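Local coordinates for AB hydrolase-1 domain-containing protein (Thermoplasma acidophilum DSM 1728, PDB 3BDI) that is probably a hydrolase of the alpha/beta hydrolase superfamily, of the ABHD14 family, whose substrate is not established, at residues Ile115-Thr118 with Ile124-Gly127; Lys149-Trp154 with Val197-Asp202. One frame throughout, in Å; residues are numbered along the deposited sequence.

Interaction 1. Residues Ile115-Thr118 with Ile124-Gly127; sequences IMTT and IVDG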
loop_
_atom_site.group_PDB
_atom_site.type_symbol
_atom_site.label_atom_id
_atom_site.label_comp_id
_atom_site.label_asym_id
_atom_site.label_seq_id
_atom_site.Cartn_x
_atom_site.Cartn_y
_atom_site.Cartn_z
ATOM N N ILE A 115 -3.756 -2.279 -6.207
ATOM C CA ILE A 115 -4.672 -2.125 -7.363
ATOM C C ILE A 115 -5.431 -3.443 -7.583
ATOM O O ILE A 115 -6.689 -3.456 -7.647
ATOM C CB ILE A 115 -3.917 -1.590 -8.603
ATOM C CG1 ILE A 115 -3.606 -0.092 -8.337
ATOM C CG2 ILE A 115 -4.734 -1.765 -9.914
ATOM C CD1 ILE A 115 -2.680 0.554 -9.286
HETATM N N MSE A 116 -4.703 -4.546 -7.668
HETATM C CA MSE A 116 -5.344 -5.817 -7.884
HETATM C C MSE A 116 -6.338 -6.161 -6.795
HETATM O O MSE A 116 -7.431 -6.703 -7.068
HETATM C CB MSE A 116 -4.331 -6.957 -8.014
HETATM C CG MSE A 116 -4.997 -8.330 -8.305
HETATM SE SE MSE A 116 -5.931 -8.403 -10.026
HETATM C CE MSE A 116 -4.433 -8.808 -11.013
ATOM N N THR A 117 -6.000 -5.887 -5.550
ATOM C CA THR A 117 -6.940 -6.118 -4.456
ATOM C C THR A 117 -8.249 -5.325 -4.615
ATOM O O THR A 117 -9.335 -5.842 -4.329
ATOM C CB THR A 117 -6.297 -5.759 -3.118
ATOM O OG1 THR A 117 -5.087 -6.510 -2.987
ATOM C CG2 THR A 117 -7.212 -6.028 -1.938
ATOM N N THR A 118 -8.145 -4.097 -5.114
ATOM C CA THR A 118 -9.345 -3.272 -5.362
ATOM C C THR A 118 -10.165 -3.810 -6.529
ATOM O O THR A 118 -11.388 -3.781 -6.464
ATOM C CB THR A 118 -8.944 -1.806 -5.578
ATOM O OG1 THR A 118 -8.106 -1.380 -4.490
ATOM C CG2 THR A 118 -10.159 -0.911 -5.593
ATOM N N ILE A 124 -13.788 -4.271 0.312
ATOM C CA ILE A 124 -12.914 -4.138 1.472
ATOM C C ILE A 124 -12.029 -2.874 1.453
ATOM O O ILE A 124 -11.316 -2.606 2.451
ATOM C CB ILE A 124 -12.045 -5.413 1.724
ATOM C CG1 ILE A 124 -10.884 -5.544 0.754
ATOM C CG2 ILE A 124 -12.926 -6.683 1.639
ATOM C CD1 ILE A 124 -9.980 -6.759 1.046
ATOM N N VAL A 125 -12.096 -2.102 0.360
ATOM C CA VAL A 125 -11.113 -1.016 0.105
ATOM C C VAL A 125 -11.788 0.343 0.284
ATOM O O VAL A 125 -12.727 0.656 -0.447
ATOM C CB VAL A 125 -10.474 -1.138 -1.288
ATOM C CG1 VAL A 125 -9.450 -0.007 -1.513
ATOM C CG2 VAL A 125 -9.791 -2.507 -1.456
ATOM N N ASP A 126 -11.343 1.110 1.274
ATOM C CA ASP A 126 -11.874 2.466 1.551
ATOM C C ASP A 126 -11.214 3.561 0.690
ATOM O O ASP A 126 -11.758 4.670 0.573
ATOM C CB ASP A 126 -11.682 2.850 3.001
ATOM C CG ASP A 126 -12.592 2.097 3.967
ATOM O OD1 ASP A 126 -13.683 1.687 3.554
ATOM O OD2 ASP A 126 -12.205 1.945 5.154
ATOM N N GLY A 127 -10.053 3.275 0.102
ATOM C CA GLY A 127 -9.260 4.234 -0.666
ATOM C C GLY A 127 -7.946 3.573 -1.022
ATOM O O GLY A 127 -7.557 2.580 -0.366
#
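Thr118 meets Val125, and Thr117 meets Ile124, where helix 109-120 ends and the chain doubles back into strand 125-131. These elements belong to a beta-alpha-beta crossover of the alpha/beta hydrolase fold: strand 102-107 leads into the helix, and the helix returns the chain to the neighbouring parallel strand.

The polar part of the contact is settled within the helix. Thr117 OG1 is hydrogen-bonded to the carbonyl oxygen of Met113 and Thr118 OG1 to that of Val114, each one turn back. Threonine therefore suits a buried helix face here, because its own helix satisfies the hydroxyl. In Thr117, OG1 lies beside the backbone N (chi1 -56°), within reach of the carbonyl four residues back, and this setting directs CG2 to Ile124. Thr118 instead presents its oxygen, already bonded to Val114, to the valine methyls.

Between the segments the contacts are of van der Waals type. Val125 points its side chain at the helix and straddles the hydroxyl of Thr118, with CG1 at 3.5 Å and CG2 at 3.6 Å from Thr118 OG1. The two side chains cross at about a right angle. The same CG2 of Val125 also lies 4.0 Å from Thr118 CA, so one valine methyl lies against the helix backbone. A beta-branched valine is at home in a strand, and its short side chain brings both methyls to one oxygen. Ile104 of strand 102-107 touches Thr117, Thr118 and Val125 and joins the same buried layer.

Ile124, partly exposed unlike the other three, leaves its backbone neither toward nor away from the helix. CG1 sits between the backbone N and the carbonyl carbon (chi1 76°), and the extended chain beyond it carries the terminal methyl to the helix, where Ile124 CD1 rests 4.1 Å from Thr117 CG2.

Interaction 2. Residues Lys149-Trp154 with Val197-Asp202; sequences KTLLVW and VRITVD
Leu151 turns its CG anti to the backbone N (chi1 176°), which sends both methyls outward from strand 150-155 to meet Ile199 and Thr200 of helix 193-205. On the helix, Ile199 does its touching through CG2. In Thr200, OG1 stands between the backbone N and the carbonyl carbon (chi1 58°), leaving CG2 to face the strand.

The leucine fork fits against these two methyls. Its CD2 is 3.7 Å from Thr200 CG2 and 3.9 Å from Ile199 CG2, while Leu151 CD1 reaches the same Ile199 CG2 at 4.0 Å. One isoleucine methyl is thus met by both arms of the fork. Leu151 crosses each partner at about a right angle, and the interaction is purely apolar. A leucine suits the strand position because it is long enough to bring CD2 against the methyls of two successive helix residues, while CD1 adds a second contact to the isoleucine. Val153, two residues along the strand and pointing to the same side, approaches the helix less closely and adds a little to the buried surface.

The threonine can sit in this buried layer because its hydroxyl is used on another side: Thr200 OG1 is hydrogen-bonded to the carbonyl oxygen of Phe196 in its own helix and to the hydroxyl of Tyr52. Around the contact, Ile129 of strand 125-131 touches both Leu151 and Thr200, and Ile199 also packs on Glu179 and Val181 of strand 177-181, so the helix spans three adjacent strands.

Such packing of the C-terminal helix on the last parallel strands, through aliphatic side chains alternating along a strand, is characteristic of the alpha/beta hydrolase fold.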
loop_
_atom_site.group_PDB
_atom_site.type_symbol
_atom_site.label_atom_id
_atom_site.label_comp_id
_atom_site.label_asym_id
_atom_site.label_seq_id
_atom_site.Cartn_x
_atom_site.Cartn_y
_atom_site.Cartn_z
ATOM N N LYS A 149 -11.568 6.656 -4.041
ATOM C CA LYS A 149 -10.625 7.772 -4.049
ATOM C C LYS A 149 -9.238 7.136 -4.119
ATOM O O LYS A 149 -8.928 6.266 -3.300
ATOM C CB LYS A 149 -10.747 8.662 -2.795
ATOM C CG LYS A 149 -11.980 9.601 -2.821
ATOM C CD LYS A 149 -12.073 10.584 -1.640
ATOM C CE LYS A 149 -13.351 11.401 -1.737
ATOM N NZ LYS A 149 -13.574 12.373 -0.616
ATOM N N THR A 150 -8.401 7.645 -5.022
ATOM C CA THR A 150 -7.075 7.109 -5.275
ATOM C C THR A 150 -6.046 8.229 -5.361
ATOM O O THR A 150 -6.274 9.210 -6.040
ATOM C CB THR A 150 -7.097 6.324 -6.612
ATOM O OG1 THR A 150 -7.991 5.199 -6.507
ATOM C CG2 THR A 150 -5.734 5.807 -7.023
ATOM N N LEU A 151 -4.934 8.086 -4.646
ATOM C CA LEU A 151 -3.795 8.950 -4.757
ATOM C C LEU A 151 -2.677 8.178 -5.443
ATOM O O LEU A 151 -2.282 7.104 -4.978
ATOM C CB LEU A 151 -3.321 9.382 -3.366
ATOM C CG LEU A 151 -2.051 10.229 -3.261
ATOM C CD1 LEU A 151 -2.304 11.586 -3.878
ATOM C CD2 LEU A 151 -1.574 10.343 -1.810
ATOM N N LEU A 152 -2.202 8.729 -6.550
ATOM C CA LEU A 152 -1.037 8.245 -7.285
ATOM C C LEU A 152 0.116 9.173 -7.000
ATOM O O LEU A 152 0.027 10.389 -7.176
ATOM C CB LEU A 152 -1.345 8.257 -8.786
ATOM C CG LEU A 152 -2.491 7.357 -9.227
ATOM C CD1 LEU A 152 -2.865 7.581 -10.681
ATOM C CD2 LEU A 152 -2.233 5.887 -9.025
ATOM N N VAL A 153 1.222 8.620 -6.490
ATOM C CA VAL A 153 2.419 9.379 -6.126
ATOM C C VAL A 153 3.552 8.894 -6.985
ATOM O O VAL A 153 3.789 7.706 -7.069
ATOM C CB VAL A 153 2.770 9.235 -4.631
ATOM C CG1 VAL A 153 3.992 10.081 -4.311
ATOM C CG2 VAL A 153 1.587 9.655 -3.732
ATOM N N TRP A 154 4.279 9.818 -7.606
ATOM C CA TRP A 154 5.448 9.479 -8.393
ATOM C C TRP A 154 6.547 10.472 -8.069
ATOM O O TRP A 154 6.284 11.653 -7.880
ATOM C CB TRP A 154 5.177 9.598 -9.911
ATOM C CG TRP A 154 5.207 8.339 -10.713
ATOM C CD1 TRP A 154 6.266 7.821 -11.440
ATOM C CD2 TRP A 154 4.110 7.473 -10.950
ATOM N NE1 TRP A 154 5.885 6.698 -12.085
ATOM C CE2 TRP A 154 4.560 6.458 -11.824
ATOM C CE3 TRP A 154 2.788 7.455 -10.515
ATOM C CZ2 TRP A 154 3.694 5.445 -12.286
ATOM C CZ3 TRP A 154 1.948 6.477 -10.967
ATOM C CH2 TRP A 154 2.406 5.482 -11.833
ATOM N N VAL A 197 4.788 12.558 3.357
ATOM C CA VAL A 197 3.873 12.668 4.456
ATOM C C VAL A 197 2.879 13.793 4.232
ATOM O O VAL A 197 1.667 13.604 4.448
ATOM C CB VAL A 197 4.613 12.843 5.763
ATOM C CG1 VAL A 197 3.696 13.292 6.887
ATOM C CG2 VAL A 197 5.309 11.521 6.121
ATOM N N ARG A 198 3.332 14.947 3.774
ATOM C CA ARG A 198 2.406 16.085 3.625
ATOM C C ARG A 198 1.289 15.722 2.659
ATOM O O ARG A 198 0.105 15.964 2.921
ATOM C CB ARG A 198 3.170 17.298 3.111
ATOM C CG ARG A 198 2.345 18.582 3.135
ATOM C CD ARG A 198 3.085 19.784 2.569
ATOM N NE ARG A 198 3.292 19.683 1.124
ATOM C CZ ARG A 198 2.341 19.820 0.198
ATOM N NH1 ARG A 198 1.086 20.091 0.537
ATOM N NH2 ARG A 198 2.648 19.699 -1.085
ATOM N N ILE A 199 1.656 15.125 1.531
ATOM C CA ILE A 199 0.702 14.798 0.477
ATOM C C ILE A 199 -0.229 13.658 0.923
ATOM O O ILE A 199 -1.460 13.714 0.725
ATOM C CB ILE A 199 1.419 14.414 -0.835
ATOM C CG1 ILE A 199 2.112 15.632 -1.446
ATOM C CG2 ILE A 199 0.441 13.737 -1.841
ATOM C CD1 ILE A 199 3.230 15.173 -2.389
ATOM N N THR A 200 0.315 12.582 1.518
ATOM C CA THR A 200 -0.513 11.452 1.892
ATOM C C THR A 200 -1.428 11.776 3.067
ATOM O O THR A 200 -2.576 11.378 3.079
ATOM C CB THR A 200 0.273 10.161 2.147
ATOM O OG1 THR A 200 1.242 10.376 3.199
ATOM C CG2 THR A 200 0.908 9.619 0.821
ATOM N N VAL A 201 -0.953 12.541 4.041
ATOM C CA VAL A 201 -1.800 12.985 5.130
ATOM C C VAL A 201 -2.943 13.866 4.606
ATOM O O VAL A 201 -4.088 13.741 5.046
ATOM C CB VAL A 201 -0.982 13.691 6.236
ATOM C CG1 VAL A 201 -1.889 14.467 7.219
ATOM C CG2 VAL A 201 -0.124 12.667 6.989
ATOM N N ASP A 202 -2.632 14.784 3.691
ATOM C CA ASP A 202 -3.680 15.636 3.152
ATOM C C ASP A 202 -4.763 14.791 2.439
ATOM O O ASP A 202 -5.971 15.011 2.621
ATOM C CB ASP A 202 -3.079 16.626 2.194
ATOM C CG ASP A 202 -4.069 17.585 1.696
ATOM O OD1 ASP A 202 -4.481 18.500 2.464
ATOM O OD2 ASP A 202 -4.476 17.381 0.564
#

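In the fold
Both contacts belong to the core and join a helix to the same mixed sheet, in its parallel part, where strands 125-131 and 150-155 are neighbours; their centres lie about 15 Å apart. Helices 109-120 and 193-205 lie against opposite faces. Interaction 1 is local, closing the short return from helix to next strand, whereas interaction 2 brings the C-terminal helix back across 42 intervening residues. All three touching residues of interaction 2 are buried; interaction 1 has three buried and the partly exposed Ile124. Neither has a hydrogen bond between its segments, the threonine hydroxyls being already satisfied in both. Interaction 1 sets valine methyls around an oxygen; interaction 2 joins methyl to methyl.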